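Local coordinates for protein endo-arabinase (PDB 5C0P) that probably hydrolyses glycosidic bonds in arabinan as a family 43 glycoside hydrolase and binds magnesium ions, at residues A[157-169]-A[176-188]. Numbering follows the deposited sequence.
Sequences ETIDGEIYAQRLA and EGDPYLLFKASEA. With MG (magnesium ion), chain B.
Glu-176 gives its backbone N to Arg-167 O near the connecting turn of an antiparallel beta hairpin, one blade edge of the five-bladed beta-propeller expected of glycoside hydrolase family 43. It illustrates how an outer strand can be fastened by side chains near both ends, with a bulge between. Beside Glu-176, the extended Gln-166 chain, its CG anti to the backbone N (chi1 -167°), carries NE2 to Gly-177 O at 2.8 Å; the oxygen lies in the amide plane, whereas the nitrogen stands above the carbonyl plane. The same amide runs alongside the Pro-179 ring, whose CB also reaches Tyr-164 CD2. At Tyr-180 two backbone bonds join it to Ala-165. Leu-181 then sets CD1 over one face of the Tyr-164 ring, 4.1 Å from the centroid, a CH-pi contact offset toward the rim; Phe-151 and Trp-132 also meet this ring, and its hydroxyl donates to Glu-162 OE1. Leu-182 is an extra residue that shifts the register by one, a beta bulge, yet its N still bonds Ile-163 O, and its CD1 rests on Ala-165 CB. Across from Ile-163, Phe-183 presents CZ to Ile-163 CD1 at 3.7 Å. Lys-184 lies side by side with Glu-162, and both reach the magnesium through water: a metal-bound water donates to Glu-162 OE2, another accepts from Lys-184 NZ, while Thr-158 O binds the ion directly at 2.1 Å. After the Ala-185 N to Gly-161 O bond, the strand gives way to a 3-10 turn gripped by Asp-160. An alanine in place of Asp-160 would probably leave Ser-186 N and OG without their acceptors and free the turn to shift. Both carboxylate oxygens use syn lone pairs, OD1 for Ser-186 N at 3.0 Å and OD2 for Ser-186 OG at 2.5 Å.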
loop_
_atom_site.group_PDB
_atom_site.type_symbol
_atom_site.label_atom_id
_atom_site.label_comp_id
_atom_site.label_asym_id
_atom_site.label_seq_id
_atom_site.Cartn_x
_atom_site.Cartn_y
_atom_site.Cartn_z
ATOM N N GLU A 157 9.848 11.480 -11.852
ATOM C CA GLU A 157 11.148 11.998 -11.439
ATOM C C GLU A 157 12.286 11.070 -11.890
ATOM O O GLU A 157 13.332 11.528 -12.361
ATOM C CB GLU A 157 11.149 12.141 -9.912
ATOM C CG GLU A 157 12.459 12.593 -9.287
ATOM C CD GLU A 157 12.263 13.154 -7.881
ATOM O OE1 GLU A 157 12.504 12.422 -6.906
ATOM O OE2 GLU A 157 11.876 14.329 -7.754
ATOM N N THR A 158 12.065 9.763 -11.766
ATOM C CA THR A 158 13.135 8.780 -11.966
ATOM C C THR A 158 13.153 8.112 -13.337
ATOM O O THR A 158 14.122 7.422 -13.670
ATOM C CB THR A 158 13.070 7.665 -10.904
ATOM O OG1 THR A 158 11.815 6.976 -11.005
ATOM C CG2 THR A 158 13.200 8.259 -9.523
ATOM N N ILE A 159 12.087 8.318 -14.113
ATOM C CA ILE A 159 11.872 7.675 -15.419
ATOM C C ILE A 159 11.571 6.182 -15.295
ATOM O O ILE A 159 10.447 5.748 -15.554
ATOM C CB ILE A 159 13.009 7.940 -16.438
ATOM C CG1 ILE A 159 13.414 9.414 -16.423
ATOM C CG2 ILE A 159 12.566 7.525 -17.830
ATOM C CD1 ILE A 159 12.265 10.375 -16.690
ATOM N N ASP A 160 12.577 5.400 -14.912
ATOM C CA ASP A 160 12.375 4.016 -14.511
ATOM C C ASP A 160 12.004 4.078 -13.027
ATOM O O ASP A 160 12.853 4.389 -12.184
ATOM C CB ASP A 160 13.669 3.213 -14.719
ATOM C CG ASP A 160 13.417 1.739 -14.999
ATOM O OD1 ASP A 160 12.247 1.297 -14.931
ATOM O OD2 ASP A 160 14.406 1.018 -15.289
ATOM N N GLY A 161 10.732 3.831 -12.719
ATOM C CA GLY A 161 10.223 3.932 -11.360
ATOM C C GLY A 161 11.032 3.056 -10.429
ATOM O O GLY A 161 11.526 2.008 -10.845
ATOM N N GLU A 162 11.172 3.490 -9.178
ATOM C CA GLU A 162 12.036 2.817 -8.220
ATOM C C GLU A 162 11.257 2.405 -6.974
ATOM O O GLU A 162 10.317 3.079 -6.568
ATOM C CB GLU A 162 13.185 3.751 -7.833
ATOM C CG GLU A 162 14.136 4.054 -9.009
ATOM C CD GLU A 162 15.167 5.135 -8.717
ATOM O OE1 GLU A 162 15.149 5.730 -7.615
ATOM O OE2 GLU A 162 16.008 5.395 -9.612
ATOM N N ILE A 163 11.656 1.291 -6.373
ATOM C CA ILE A 163 11.111 0.873 -5.088
ATOM C C ILE A 163 12.260 0.734 -4.085
ATOM O O ILE A 163 13.312 0.159 -4.406
ATOM C CB ILE A 163 10.300 -0.440 -5.214
ATOM C CG1 ILE A 163 8.984 -0.141 -5.930
ATOM C CG2 ILE A 163 10.030 -1.048 -3.838
ATOM C CD1 ILE A 163 8.129 -1.365 -6.245
ATOM N N TYR A 164 12.050 1.291 -2.888
ATOM C CA TYR A 164 13.065 1.343 -1.824
ATOM C C TYR A 164 12.598 0.666 -0.549
ATOM O O TYR A 164 11.402 0.626 -0.273
ATOM C CB TYR A 164 13.408 2.788 -1.453
ATOM C CG TYR A 164 14.218 3.497 -2.498
ATOM C CD1 TYR A 164 13.603 4.104 -3.580
ATOM C CD2 TYR A 164 15.603 3.566 -2.399
ATOM C CE1 TYR A 164 14.352 4.739 -4.553
ATOM C CE2 TYR A 164 16.360 4.198 -3.370
ATOM C CZ TYR A 164 15.726 4.790 -4.439
ATOM O OH TYR A 164 16.476 5.428 -5.406
ATOM N N ALA A 165 13.553 0.167 0.232
ATOM C CA ALA A 165 13.286 -0.255 1.604
ATOM C C ALA A 165 14.180 0.515 2.572
ATOM O O ALA A 165 15.298 0.915 2.226
ATOM C CB ALA A 165 13.510 -1.746 1.766
ATOM N N GLN A 166 13.700 0.699 3.800
ATOM C CA GLN A 166 14.478 1.402 4.808
ATOM C C GLN A 166 13.969 0.994 6.184
ATOM O O GLN A 166 12.758 0.945 6.383
ATOM C CB GLN A 166 14.298 2.912 4.621
ATOM C CG GLN A 166 15.291 3.769 5.386
ATOM C CD GLN A 166 15.172 5.229 5.032
ATOM O OE1 GLN A 166 14.218 5.650 4.369
ATOM N NE2 GLN A 166 16.136 6.019 5.483
ATOM N N ARG A 167 14.861 0.720 7.134
ATOM C CA ARG A 167 14.384 0.414 8.489
ATOM C C ARG A 167 13.730 1.633 9.127
ATOM O O ARG A 167 14.156 2.777 8.907
ATOM C CB ARG A 167 15.505 -0.098 9.398
ATOM C CG ARG A 167 15.939 -1.541 9.120
ATOM C CD ARG A 167 16.794 -2.065 10.279
ATOM N NE ARG A 167 17.230 -3.452 10.085
ATOM C CZ ARG A 167 16.451 -4.512 10.297
ATOM N NH1 ARG A 167 15.194 -4.334 10.702
ATOM N NH2 ARG A 167 16.919 -5.742 10.093
ATOM N N LEU A 168 12.688 1.381 9.913
ATOM C CA LEU A 168 12.076 2.411 10.737
ATOM C C LEU A 168 12.516 2.238 12.186
ATOM O O LEU A 168 12.783 1.118 12.641
ATOM C CB LEU A 168 10.554 2.308 10.666
ATOM C CG LEU A 168 9.907 2.742 9.357
ATOM C CD1 LEU A 168 8.474 2.230 9.259
ATOM C CD2 LEU A 168 9.926 4.251 9.271
ATOM N N ALA A 169 12.582 3.347 12.919
ATOM C CA ALA A 169 12.792 3.292 14.364
ATOM C C ALA A 169 11.629 2.533 14.987
ATOM O O ALA A 169 10.544 2.472 14.407
ATOM C CB ALA A 169 12.859 4.690 14.942
ATOM N N GLU A 176 16.000 4.662 9.981
ATOM C CA GLU A 176 17.376 4.326 10.316
ATOM C C GLU A 176 18.141 4.109 9.027
ATOM O O GLU A 176 17.634 3.486 8.103
ATOM C CB GLU A 176 17.414 3.035 11.130
ATOM C CG GLU A 176 16.642 3.083 12.423
ATOM C CD GLU A 176 16.793 1.800 13.216
ATOM O OE1 GLU A 176 17.368 0.834 12.670
ATOM O OE2 GLU A 176 16.350 1.763 14.382
ATOM N N GLY A 177 19.367 4.614 8.957
ATOM C CA GLY A 177 20.179 4.429 7.767
ATOM C C GLY A 177 19.617 5.136 6.544
ATOM O O GLY A 177 18.732 5.986 6.652
ATOM N N ASP A 178 20.141 4.787 5.376
ATOM C CA ASP A 178 19.691 5.385 4.130
ATOM C C ASP A 178 18.707 4.462 3.438
ATOM O O ASP A 178 18.718 3.253 3.669
ATOM C CB ASP A 178 20.880 5.644 3.204
ATOM C CG ASP A 178 21.808 6.722 3.725
ATOM O OD1 ASP A 178 21.380 7.528 4.574
ATOM O OD2 ASP A 178 22.967 6.761 3.275
ATOM N N PRO A 179 17.835 5.024 2.591
ATOM C CA PRO A 179 16.953 4.154 1.803
ATOM C C PRO A 179 17.786 3.247 0.898
ATOM O O PRO A 179 18.855 3.660 0.435
ATOM C CB PRO A 179 16.155 5.141 0.941
ATOM C CG PRO A 179 16.312 6.472 1.598
ATOM C CD PRO A 179 17.630 6.457 2.308
ATOM N N TYR A 180 17.312 2.023 0.680
ATOM C CA TYR A 180 18.028 1.067 -0.148
ATOM C C TYR A 180 17.193 0.722 -1.380
ATOM O O TYR A 180 16.054 0.300 -1.259
ATOM C CB TYR A 180 18.374 -0.194 0.663
ATOM C CG TYR A 180 19.432 -1.035 -0.000
ATOM C CD1 TYR A 180 19.095 -1.952 -0.988
ATOM C CD2 TYR A 180 20.770 -0.889 0.333
ATOM C CE1 TYR A 180 20.060 -2.709 -1.613
ATOM C CE2 TYR A 180 21.747 -1.644 -0.289
ATOM C CZ TYR A 180 21.382 -2.549 -1.263
ATOM O OH TYR A 180 22.349 -3.298 -1.883
ATOM N N LEU A 181 17.757 0.934 -2.567
ATOM C CA LEU A 181 17.048 0.649 -3.813
ATOM C C LEU A 181 16.921 -0.850 -4.033
ATOM O O LEU A 181 17.922 -1.556 -4.133
ATOM C CB LEU A 181 17.768 1.302 -5.001
ATOM C CG LEU A 181 17.189 0.992 -6.389
ATOM C CD1 LEU A 181 15.826 1.607 -6.544
ATOM C CD2 LEU A 181 18.111 1.526 -7.469
ATOM N N LEU A 182 15.680 -1.320 -4.100
ATOM C CA LEU A 182 15.393 -2.744 -4.288
ATOM C C LEU A 182 15.435 -3.154 -5.758
ATOM O O LEU A 182 16.077 -4.145 -6.121
ATOM C CB LEU A 182 14.025 -3.080 -3.690
ATOM C CG LEU A 182 13.903 -2.781 -2.192
ATOM C CD1 LEU A 182 12.612 -3.353 -1.645
ATOM C CD2 LEU A 182 15.081 -3.329 -1.414
ATOM N N PHE A 183 14.745 -2.386 -6.593
ATOM C CA PHE A 183 14.734 -2.627 -8.035
ATOM C C PHE A 183 14.052 -1.483 -8.741
ATOM O O PHE A 183 13.400 -0.651 -8.099
ATOM C CB PHE A 183 14.049 -3.960 -8.400
ATOM C CG PHE A 183 12.626 -4.090 -7.920
ATOM C CD1 PHE A 183 11.565 -3.576 -8.662
ATOM C CD2 PHE A 183 12.347 -4.776 -6.751
ATOM C CE1 PHE A 183 10.256 -3.723 -8.225
ATOM C CE2 PHE A 183 11.043 -4.936 -6.311
ATOM C CZ PHE A 183 9.997 -4.405 -7.047
ATOM N N LYS A 184 14.231 -1.443 -10.055
ATOM C CA LYS A 184 13.507 -0.528 -10.917
ATOM C C LYS A 184 12.448 -1.323 -11.667
ATOM O O LYS A 184 12.626 -2.513 -11.917
ATOM C CB LYS A 184 14.469 0.140 -11.891
ATOM C CG LYS A 184 15.589 0.896 -11.197
ATOM C CD LYS A 184 16.530 1.561 -12.184
ATOM C CE LYS A 184 17.475 2.505 -11.443
ATOM N NZ LYS A 184 18.437 3.172 -12.370
ATOM N N ALA A 185 11.358 -0.662 -12.034
ATOM C CA ALA A 185 10.220 -1.350 -12.643
ATOM C C ALA A 185 10.590 -2.128 -13.908
ATOM O O ALA A 185 10.026 -3.200 -14.174
ATOM C CB ALA A 185 9.086 -0.371 -12.928
ATOM N N SER A 186 11.537 -1.608 -14.685
ATOM C CA SER A 186 11.913 -2.253 -15.947
ATOM C C SER A 186 12.528 -3.649 -15.761
ATOM O O SER A 186 12.684 -4.400 -16.731
ATOM C CB SER A 186 12.891 -1.378 -16.728
ATOM O OG SER A 186 14.149 -1.371 -16.075
ATOM N N GLU A 187 12.886 -3.999 -14.528
ATOM C CA GLU A 187 13.454 -5.318 -14.260
ATOM C C GLU A 187 12.419 -6.434 -14.410
ATOM O O GLU A 187 12.778 -7.601 -14.589
ATOM C CB GLU A 187 14.085 -5.349 -12.871
ATOM C CG GLU A 187 15.231 -4.368 -12.762
ATOM C CD GLU A 187 15.925 -4.395 -11.425
ATOM O OE1 GLU A 187 16.136 -5.501 -10.859
ATOM O OE2 GLU A 187 16.279 -3.297 -10.953
ATOM N N ALA A 188 11.140 -6.076 -14.323
ATOM C CA ALA A 188 10.074 -7.056 -14.533
ATOM C C ALA A 188 9.771 -7.132 -16.020
ATOM O O ALA A 188 9.476 -6.113 -16.645
ATOM C CB ALA A 188 8.829 -6.660 -13.766
HETATM MG MG MG B . 16.145 6.822 -13.361
HETATM O O HOH W 1 15.469 5.210 -12.156
HETATM O O HOH W 2 16.020 5.584 -15.016
HETATM O O HOH W 3 16.416 7.970 -11.630
HETATM O O HOH W 4 17.666 1.151 6.742
HETATM O O HOH W 5 14.212 -0.500 14.142
HETATM O O HOH W 6 18.095 6.222 -13.110
HETATM O O HOH W 7 16.631 8.476 -14.565
#